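PDB 6IJF: Tae4, which is a type VI secretion amidase effector of the papain-like peptidase clan and probably cleaves peptide bonds in the peptidoglycan of rival bacteria. Local coordinates for residues S11-S16 with S53-K58; A120-P125 with T155-P160. All blocks are in the same frame, centred on the assembly; numbering follows the deposited sequence.

Interaction 1: residues S11-S16 with S53-K58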
ATOM      1  N   SER C  11      19.156 -13.917 -13.270  1.00 42.33           N
ATOM      2  CA  SER C  11      19.450 -15.109 -12.431  1.00 43.63           C
ATOM      3  C   SER C  11      20.603 -14.800 -11.468  1.00 45.33           C
ATOM      4  O   SER C  11      20.662 -15.437 -10.409  1.00 41.94           O
ATOM      5  CB  SER C  11      19.782 -16.325 -13.277  1.00 48.51           C
ATOM      6  OG  SER C  11      21.111 -16.218 -13.799  1.00 44.20           O
ATOM      7  N   ASN C  12      21.522 -13.895 -11.825  1.00 41.11           N
ATOM      8  CA  ASN C  12      22.707 -13.576 -10.974  1.00 41.85           C
ATOM      9  C   ASN C  12      22.466 -12.385 -10.029  1.00 41.15           C
ATOM     10  O   ASN C  12      23.412 -12.020  -9.284  1.00 38.38           O
ATOM     11  CB  ASN C  12      23.926 -13.336 -11.858  1.00 38.76           C
ATOM     12  CG  ASN C  12      24.499 -14.634 -12.399  1.00 43.70           C
ATOM     13  OD1 ASN C  12      24.984 -14.696 -13.541  1.00 41.81           O
ATOM     14  ND2 ASN C  12      24.500 -15.657 -11.564  1.00 34.05           N
ATOM     15  N   TYR C  13      21.290 -11.767 -10.070  1.00 39.34           N
ATOM     16  CA  TYR C  13      21.020 -10.499  -9.333  1.00 36.29           C
ATOM     17  C   TYR C  13      20.514 -10.816  -7.924  1.00 35.76           C
ATOM     18  O   TYR C  13      19.485 -11.480  -7.761  1.00 36.50           O
ATOM     19  CB  TYR C  13      20.047  -9.606 -10.110  1.00 34.89           C
ATOM     20  CG  TYR C  13      19.642  -8.359  -9.349  1.00 35.64           C
ATOM     21  CD1 TYR C  13      20.431  -7.221  -9.350  1.00 36.24           C
ATOM     22  CD2 TYR C  13      18.486  -8.337  -8.587  1.00 34.49           C
ATOM     23  CE1 TYR C  13      20.077  -6.096  -8.634  1.00 35.65           C
ATOM     24  CE2 TYR C  13      18.095  -7.199  -7.895  1.00 35.68           C
ATOM     25  CZ  TYR C  13      18.901  -6.076  -7.904  1.00 38.14           C
ATOM     26  OH  TYR C  13      18.535  -4.997  -7.146  1.00 34.97           O
ATOM     27  N   PRO C  14      21.187 -10.323  -6.863  1.00 37.73           N
ATOM     28  CA  PRO C  14      20.659 -10.409  -5.497  1.00 37.47           C
ATOM     29  C   PRO C  14      19.720  -9.240  -5.152  1.00 39.16           C
ATOM     30  O   PRO C  14      20.132  -8.067  -5.148  1.00 37.99           O
ATOM     31  CB  PRO C  14      21.959 -10.410  -4.676  1.00 37.23           C
ATOM     32  CG  PRO C  14      22.847  -9.462  -5.427  1.00 33.50           C
ATOM     33  CD  PRO C  14      22.481  -9.629  -6.897  1.00 36.49           C
ATOM     34  N   SER C  15      18.455  -9.539  -4.882  1.00 34.72           N
ATOM     35  CA  SER C  15      17.404  -8.518  -4.651  1.00 35.16           C
ATOM     36  C   SER C  15      17.396  -8.070  -3.188  1.00 33.07           C
ATOM     37  O   SER C  15      17.644  -8.902  -2.289  1.00 35.61           O
ATOM     38  CB  SER C  15      16.066  -9.065  -5.103  1.00 37.68           C
ATOM     39  OG  SER C  15      14.992  -8.249  -4.648  1.00 35.32           O
ATOM     40  N   SER C  16      17.062  -6.808  -2.910  1.00 35.55           N
ATOM     41  CA  SER C  16      16.831  -6.298  -1.529  1.00 35.45           C
ATOM     42  C   SER C  16      15.358  -6.474  -1.102  1.00 34.35           C
ATOM     43  O   SER C  16      15.005  -6.047   0.025  1.00 38.02           O
ATOM     44  CB  SER C  16      17.261  -4.843  -1.399  1.00 38.55           C
ATOM     45  OG  SER C  16      16.625  -4.057  -2.371  1.00 42.07           O
ATOM     46  N   SER C  53      26.158  -4.379  -9.896  1.00 37.31           N
ATOM     47  CA  SER C  53      27.588  -4.756 -10.165  1.00 39.95           C
ATOM     48  C   SER C  53      27.759  -6.275 -10.073  1.00 35.66           C
ATOM     49  O   SER C  53      28.279  -6.886 -11.023  1.00 38.16           O
ATOM     50  CB  SER C  53      28.540  -4.076  -9.215  1.00 38.89           C
ATOM     51  OG  SER C  53      28.501  -2.680  -9.328  1.00 38.73           O
ATOM     52  N   ILE C  54      27.243  -6.895  -9.014  1.00 41.48           N
ATOM     53  CA  ILE C  54      27.400  -8.362  -8.759  1.00 37.82           C
ATOM     54  C   ILE C  54      26.719  -9.157  -9.874  1.00 40.03           C
ATOM     55  O   ILE C  54      27.331 -10.136 -10.369  1.00 38.87           O
ATOM     56  CB  ILE C  54      26.873  -8.716  -7.366  1.00 42.26           C
ATOM     57  CG1 ILE C  54      27.843  -8.194  -6.316  1.00 41.88           C
ATOM     58  CG2 ILE C  54      26.636 -10.209  -7.236  1.00 46.32           C
ATOM     59  CD1 ILE C  54      27.281  -8.110  -4.933  1.00 48.46           C
ATOM     60  N   ALA C  55      25.521  -8.743 -10.287  1.00 38.24           N
ATOM     61  CA  ALA C  55      24.798  -9.399 -11.392  1.00 38.36           C
ATOM     62  C   ALA C  55      25.702  -9.453 -12.643  1.00 36.90           C
ATOM     63  O   ALA C  55      25.786 -10.538 -13.292  1.00 36.78           O
ATOM     64  CB  ALA C  55      23.490  -8.704 -11.658  1.00 40.01           C
ATOM     65  N   PHE C  56      26.355  -8.342 -12.978  1.00 39.20           N
ATOM     66  CA  PHE C  56      27.243  -8.246 -14.179  1.00 39.94           C
ATOM     67  C   PHE C  56      28.484  -9.138 -13.983  1.00 40.25           C
ATOM     68  O   PHE C  56      28.739 -10.013 -14.840  1.00 39.95           O
ATOM     69  CB  PHE C  56      27.597  -6.789 -14.491  1.00 42.43           C
ATOM     70  CG  PHE C  56      26.561  -6.107 -15.359  1.00 39.65           C
ATOM     71  CD1 PHE C  56      26.550  -6.308 -16.720  1.00 43.46           C
ATOM     72  CD2 PHE C  56      25.539  -5.358 -14.805  1.00 43.75           C
ATOM     73  CE1 PHE C  56      25.588  -5.716 -17.535  1.00 41.51           C
ATOM     74  CE2 PHE C  56      24.570  -4.769 -15.606  1.00 45.87           C
ATOM     75  CZ  PHE C  56      24.614  -4.933 -16.976  1.00 40.65           C
ATOM     76  N   VAL C  57      29.194  -8.956 -12.880  1.00 43.15           N
ATOM     77  CA  VAL C  57      30.414  -9.752 -12.559  1.00 47.45           C
ATOM     78  C   VAL C  57      30.100 -11.240 -12.671  1.00 47.87           C
ATOM     79  O   VAL C  57      30.819 -11.928 -13.378  1.00 43.35           O
ATOM     80  CB  VAL C  57      30.939  -9.412 -11.164  1.00 44.58           C
ATOM     81  CG1 VAL C  57      31.967 -10.431 -10.703  1.00 45.65           C
ATOM     82  CG2 VAL C  57      31.500  -8.013 -11.136  1.00 42.74           C
ATOM     83  N   LYS C  58      29.030 -11.718 -12.037  1.00 41.06           N
ATOM     84  CA  LYS C  58      28.724 -13.180 -12.021  1.00 42.71           C
ATOM     85  C   LYS C  58      28.309 -13.637 -13.416  1.00 43.53           C
ATOM     86  O   LYS C  58      28.363 -14.863 -13.680  1.00 44.86           O
ATOM     87  CB  LYS C  58      27.642 -13.498 -10.993  1.00 39.59           C
ATOM     88  CG  LYS C  58      28.151 -13.433  -9.569  1.00 40.51           C
ATOM     89  CD  LYS C  58      27.139 -13.987  -8.614  1.00 45.03           C
ATOM     90  CE  LYS C  58      27.592 -13.816  -7.187  1.00 44.48           C
ATOM     91  NZ  LYS C  58      26.654 -14.498  -6.275  1.00 47.77           N
TER
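Tyr13 and Ala55 bring the two backbones to 4.4 Å between their CA atoms, where the loop after helix 6-11 lies against helix 48-58. This helix begins at Cys48, consistent with the cysteine-bearing helix of a papain-like amidase, so the loop packs on an element of the probable catalytic core. The approach is short: Ala55 CB sits 3.8 Å from Tyr13 CA and also meets Tyr13 CB. Tyr13 has CG anti to its backbone N (chi1 175°), and its ring presents its edge to Ala55 CB, which lies near the ring plane. The ring runs on to Asp134, a member of the likely Cys-His-Asp triad, and its OH is hydrogen-bonded to Ser147. Beside this pair, Pro14 CD rests against Ile54 CG2 at 4.2 Å, and Leu29 of helix 26-33 packs on both residues. The other flank is carbon packing between two polar residues. The Asn12 side chain starts toward the helix and passes obliquely over Lys58 CB, while the extended lysine chain carries NZ away to a salt bridge with Glu32. The helix backbone is approached too, Asn12 O lying 3.6 Å from Ala55 CA. At the partly exposed margin, Asn12 CB stands 3.8 Å from Lys58 CB.

Interaction 2: residues A120-P125 with T155-P160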
ATOM      1  N   ALA C 120      17.512   3.000 -14.569  1.00 34.60           N
ATOM      2  CA  ALA C 120      18.036   3.998 -13.623  1.00 35.14           C
ATOM      3  C   ALA C 120      16.975   5.062 -13.395  1.00 35.33           C
ATOM      4  O   ALA C 120      16.510   5.662 -14.379  1.00 41.04           O
ATOM      5  CB  ALA C 120      19.305   4.581 -14.174  1.00 40.26           C
ATOM      6  N   PHE C 121      16.578   5.219 -12.140  1.00 35.57           N
ATOM      7  CA  PHE C 121      15.645   6.249 -11.635  1.00 37.40           C
ATOM      8  C   PHE C 121      16.523   7.361 -11.079  1.00 44.79           C
ATOM      9  O   PHE C 121      17.141   7.146 -10.022  1.00 36.64           O
ATOM     10  CB  PHE C 121      14.693   5.663 -10.596  1.00 38.09           C
ATOM     11  CG  PHE C 121      13.890   4.476 -11.079  1.00 36.28           C
ATOM     12  CD1 PHE C 121      12.701   4.645 -11.782  1.00 36.01           C
ATOM     13  CD2 PHE C 121      14.301   3.187 -10.801  1.00 37.33           C
ATOM     14  CE1 PHE C 121      11.973   3.550 -12.213  1.00 34.76           C
ATOM     15  CE2 PHE C 121      13.548   2.091 -11.195  1.00 35.03           C
ATOM     16  CZ  PHE C 121      12.398   2.268 -11.920  1.00 35.21           C
ATOM     17  N   ASN C 122      16.601   8.489 -11.788  1.00 43.07           N
ATOM     18  CA  ASN C 122      17.544   9.591 -11.451  1.00 48.86           C
ATOM     19  C   ASN C 122      16.832  10.666 -10.629  1.00 44.67           C
ATOM     20  O   ASN C 122      15.756  11.113 -11.071  1.00 47.20           O
ATOM     21  CB  ASN C 122      18.156  10.210 -12.701  1.00 45.10           C
ATOM     22  CG  ASN C 122      18.704   9.169 -13.636  1.00 45.65           C
ATOM     23  OD1 ASN C 122      18.210   9.011 -14.760  1.00 50.97           O
ATOM     24  ND2 ASN C 122      19.666   8.400 -13.160  1.00 39.77           N
ATOM     25  N   ASN C 123      17.414  11.069  -9.501  1.00 51.00           N
ATOM     26  CA  ASN C 123      16.952  12.193  -8.645  1.00 53.49           C
ATOM     27  C   ASN C 123      15.565  11.890  -8.073  1.00 48.50           C
ATOM     28  O   ASN C 123      14.533  12.381  -8.591  1.00 49.98           O
ATOM     29  CB  ASN C 123      17.054  13.506  -9.433  1.00 60.56           C
ATOM     30  CG  ASN C 123      18.423  13.661 -10.053  1.00 62.22           C
ATOM     31  OD1 ASN C 123      19.436  13.576  -9.359  1.00 68.15           O
ATOM     32  ND2 ASN C 123      18.460  13.791 -11.367  1.00 69.58           N
ATOM     33  N   ILE C 124      15.532  11.103  -7.023  1.00 49.42           N
ATOM     34  CA  ILE C 124      14.287  10.694  -6.316  1.00 47.49           C
ATOM     35  C   ILE C 124      13.923  11.712  -5.241  1.00 51.66           C
ATOM     36  O   ILE C 124      14.721  11.993  -4.365  1.00 55.75           O
ATOM     37  CB  ILE C 124      14.452   9.276  -5.738  1.00 44.14           C
ATOM     38  CG1 ILE C 124      14.717   8.288  -6.890  1.00 46.14           C
ATOM     39  CG2 ILE C 124      13.269   8.902  -4.860  1.00 43.12           C
ATOM     40  CD1 ILE C 124      15.470   7.022  -6.504  1.00 43.80           C
ATOM     41  N   PRO C 125      12.703  12.279  -5.289  1.00 58.60           N
ATOM     42  CA  PRO C 125      12.199  13.157  -4.228  1.00 61.35           C
ATOM     43  C   PRO C 125      12.309  12.606  -2.796  1.00 64.35           C
ATOM     44  O   PRO C 125      11.638  11.599  -2.488  1.00 51.93           O
ATOM     45  CB  PRO C 125      10.700  13.301  -4.600  1.00 65.95           C
ATOM     46  CG  PRO C 125      10.690  13.204  -6.101  1.00 62.49           C
ATOM     47  CD  PRO C 125      11.736  12.155  -6.402  1.00 62.04           C
ATOM     48  N   THR C 155      13.969  11.759 -14.019  1.00 43.30           N
ATOM     49  CA  THR C 155      14.138  11.053 -15.310  1.00 44.48           C
ATOM     50  C   THR C 155      14.358   9.575 -15.017  1.00 45.75           C
ATOM     51  O   THR C 155      14.801   9.217 -13.906  1.00 42.31           O
ATOM     52  CB  THR C 155      15.266  11.612 -16.189  1.00 48.38           C
ATOM     53  OG1 THR C 155      16.512  11.322 -15.565  1.00 46.60           O
ATOM     54  CG2 THR C 155      15.183  13.109 -16.418  1.00 48.46           C
ATOM     55  N   ILE C 156      13.993   8.759 -15.986  1.00 39.70           N
ATOM     56  CA  ILE C 156      14.156   7.294 -15.929  1.00 38.80           C
ATOM     57  C   ILE C 156      14.917   6.889 -17.181  1.00 40.68           C
ATOM     58  O   ILE C 156      14.455   7.232 -18.289  1.00 40.61           O
ATOM     59  CB  ILE C 156      12.777   6.642 -15.815  1.00 40.83           C
ATOM     60  CG1 ILE C 156      12.079   7.144 -14.547  1.00 41.51           C
ATOM     61  CG2 ILE C 156      12.893   5.131 -15.889  1.00 38.86           C
ATOM     62  CD1 ILE C 156      10.628   6.817 -14.460  1.00 44.84           C
ATOM     63  N   TRP C 157      16.044   6.200 -17.006  1.00 35.84           N
ATOM     64  CA  TRP C 157      16.810   5.655 -18.147  1.00 36.32           C
ATOM     65  C   TRP C 157      16.528   4.166 -18.243  1.00 39.55           C
ATOM     66  O   TRP C 157      16.652   3.450 -17.226  1.00 39.92           O
ATOM     67  CB  TRP C 157      18.305   5.920 -18.003  1.00 39.43           C
ATOM     68  CG  TRP C 157      18.696   7.358 -18.028  1.00 47.27           C
ATOM     69  CD1 TRP C 157      17.960   8.416 -18.472  1.00 48.55           C
ATOM     70  CD2 TRP C 157      19.982   7.881 -17.661  1.00 45.97           C
ATOM     71  NE1 TRP C 157      18.690   9.565 -18.377  1.00 46.40           N
ATOM     72  CE2 TRP C 157      19.934   9.272 -17.882  1.00 52.09           C
ATOM     73  CE3 TRP C 157      21.159   7.315 -17.167  1.00 48.48           C
ATOM     74  CZ2 TRP C 157      21.028  10.102 -17.628  1.00 48.92           C
ATOM     75  CZ3 TRP C 157      22.232   8.132 -16.900  1.00 53.79           C
ATOM     76  CH2 TRP C 157      22.166   9.510 -17.127  1.00 57.44           C
ATOM     77  N   PHE C 158      16.210   3.705 -19.436  1.00 35.02           N
ATOM     78  CA  PHE C 158      15.992   2.269 -19.725  1.00 36.89           C
ATOM     79  C   PHE C 158      16.984   1.797 -20.787  1.00 38.70           C
ATOM     80  O   PHE C 158      17.018   2.365 -21.892  1.00 41.02           O
ATOM     81  CB  PHE C 158      14.553   2.050 -20.175  1.00 35.32           C
ATOM     82  CG  PHE C 158      14.243   0.616 -20.463  1.00 34.92           C
ATOM     83  CD1 PHE C 158      14.527  -0.356 -19.531  1.00 34.49           C
ATOM     84  CD2 PHE C 158      13.706   0.235 -21.689  1.00 41.97           C
ATOM     85  CE1 PHE C 158      14.286  -1.694 -19.805  1.00 34.06           C
ATOM     86  CE2 PHE C 158      13.458  -1.103 -21.961  1.00 41.28           C
ATOM     87  CZ  PHE C 158      13.738  -2.063 -21.013  1.00 36.14           C
ATOM     88  N   TRP C 159      17.727   0.740 -20.470  1.00 39.70           N
ATOM     89  CA  TRP C 159      18.569  -0.028 -21.437  1.00 40.07           C
ATOM     90  C   TRP C 159      17.909  -1.372 -21.728  1.00 43.20           C
ATOM     91  O   TRP C 159      17.986  -2.290 -20.913  1.00 37.91           O
ATOM     92  CB  TRP C 159      19.953  -0.262 -20.852  1.00 40.99           C
ATOM     93  CG  TRP C 159      20.793   0.942 -20.567  1.00 39.31           C
ATOM     94  CD1 TRP C 159      21.686   1.508 -21.420  1.00 40.05           C
ATOM     95  CD2 TRP C 159      20.957   1.635 -19.313  1.00 37.18           C
ATOM     96  NE1 TRP C 159      22.368   2.517 -20.802  1.00 38.70           N
ATOM     97  CE2 TRP C 159      21.979   2.592 -19.497  1.00 37.13           C
ATOM     98  CE3 TRP C 159      20.367   1.538 -18.052  1.00 35.75           C
ATOM     99  CZ2 TRP C 159      22.360   3.478 -18.501  1.00 39.59           C
ATOM    100  CZ3 TRP C 159      20.773   2.391 -17.062  1.00 40.56           C
ATOM    101  CH2 TRP C 159      21.756   3.350 -17.278  1.00 39.61           C
ATOM    102  N   PRO C 160      17.231  -1.550 -22.883  1.00 43.47           N
ATOM    103  CA  PRO C 160      16.619  -2.840 -23.210  1.00 44.97           C
ATOM    104  C   PRO C 160      17.677  -3.919 -23.510  1.00 44.77           C
ATOM    105  O   PRO C 160      18.671  -3.577 -24.083  1.00 44.75           O
ATOM    106  CB  PRO C 160      15.774  -2.536 -24.454  1.00 44.72           C
ATOM    107  CG  PRO C 160      16.433  -1.337 -25.068  1.00 46.35           C
ATOM    108  CD  PRO C 160      17.018  -0.534 -23.925  1.00 43.81           C
TER
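Over one face of the Trp157 indole lies Asn122 OD1, 3.5 Å above the plane and offset toward the rim, while Ala120 CB approaches the Trp159 ring obliquely, 3.9 Å from CZ3. Asn122 has CG anti to its carbonyl carbon (chi1 -49°), and its OD1 accepts a hydrogen bond from Thr155 OG1 at 3.0 Å, the donor tilted 15° from the carbonyl plane. The Phe121 ring occupies the other face of the sheet, and its CD1 meets Ile156 CG1 at 3.8 Å, again obliquely. Between the two sets of side chains run the antiparallel strands 116-122 and 155-160, neighbours within the sheet of the papain-like fold. Ala120 and Trp157 form a hydrogen-bonded pair, with N to O distances of 2.8 Å from Ala120 N to Trp157 O and 2.7 Å from Trp157 N to Ala120 O. Phe121 and Ile156 form the following non-hydrogen-bonded pair, and Asn122 N binds Thr155 O in the next. On the Phe121 side, the ring touches His132 of the likely catalytic triad; on the other, Met84 of helix 84-92 packs on Ala120 and Asn122. The chemistry implies a join that is polar along its backbone and apolar on the Phe121 face, while the Asn122 amide oxygen, in a buried residue, is satisfied by the threonine hydroxyl while it lies over the Trp157 face.

How the interactions relate
Both contacts are largely buried, yet they lie on opposite sides of the chain's centre, with their own centres about 19 Å apart and nearest atoms about 8 Å apart. Interaction 1 attaches a loop to a helix mainly through apolar packing, with its partly exposed margin at Asn12 and Lys58; interaction 2 joins two strands by regular backbone hydrogen bonds, supplemented by side chains on both faces, and is partly exposed at Thr155 and Trp157. They share no helix or strand, but both adjoin strand 131-137. Each contact thus touches one side chain of the probable triad, one from the loop on helix 48-58 and one from the sheet.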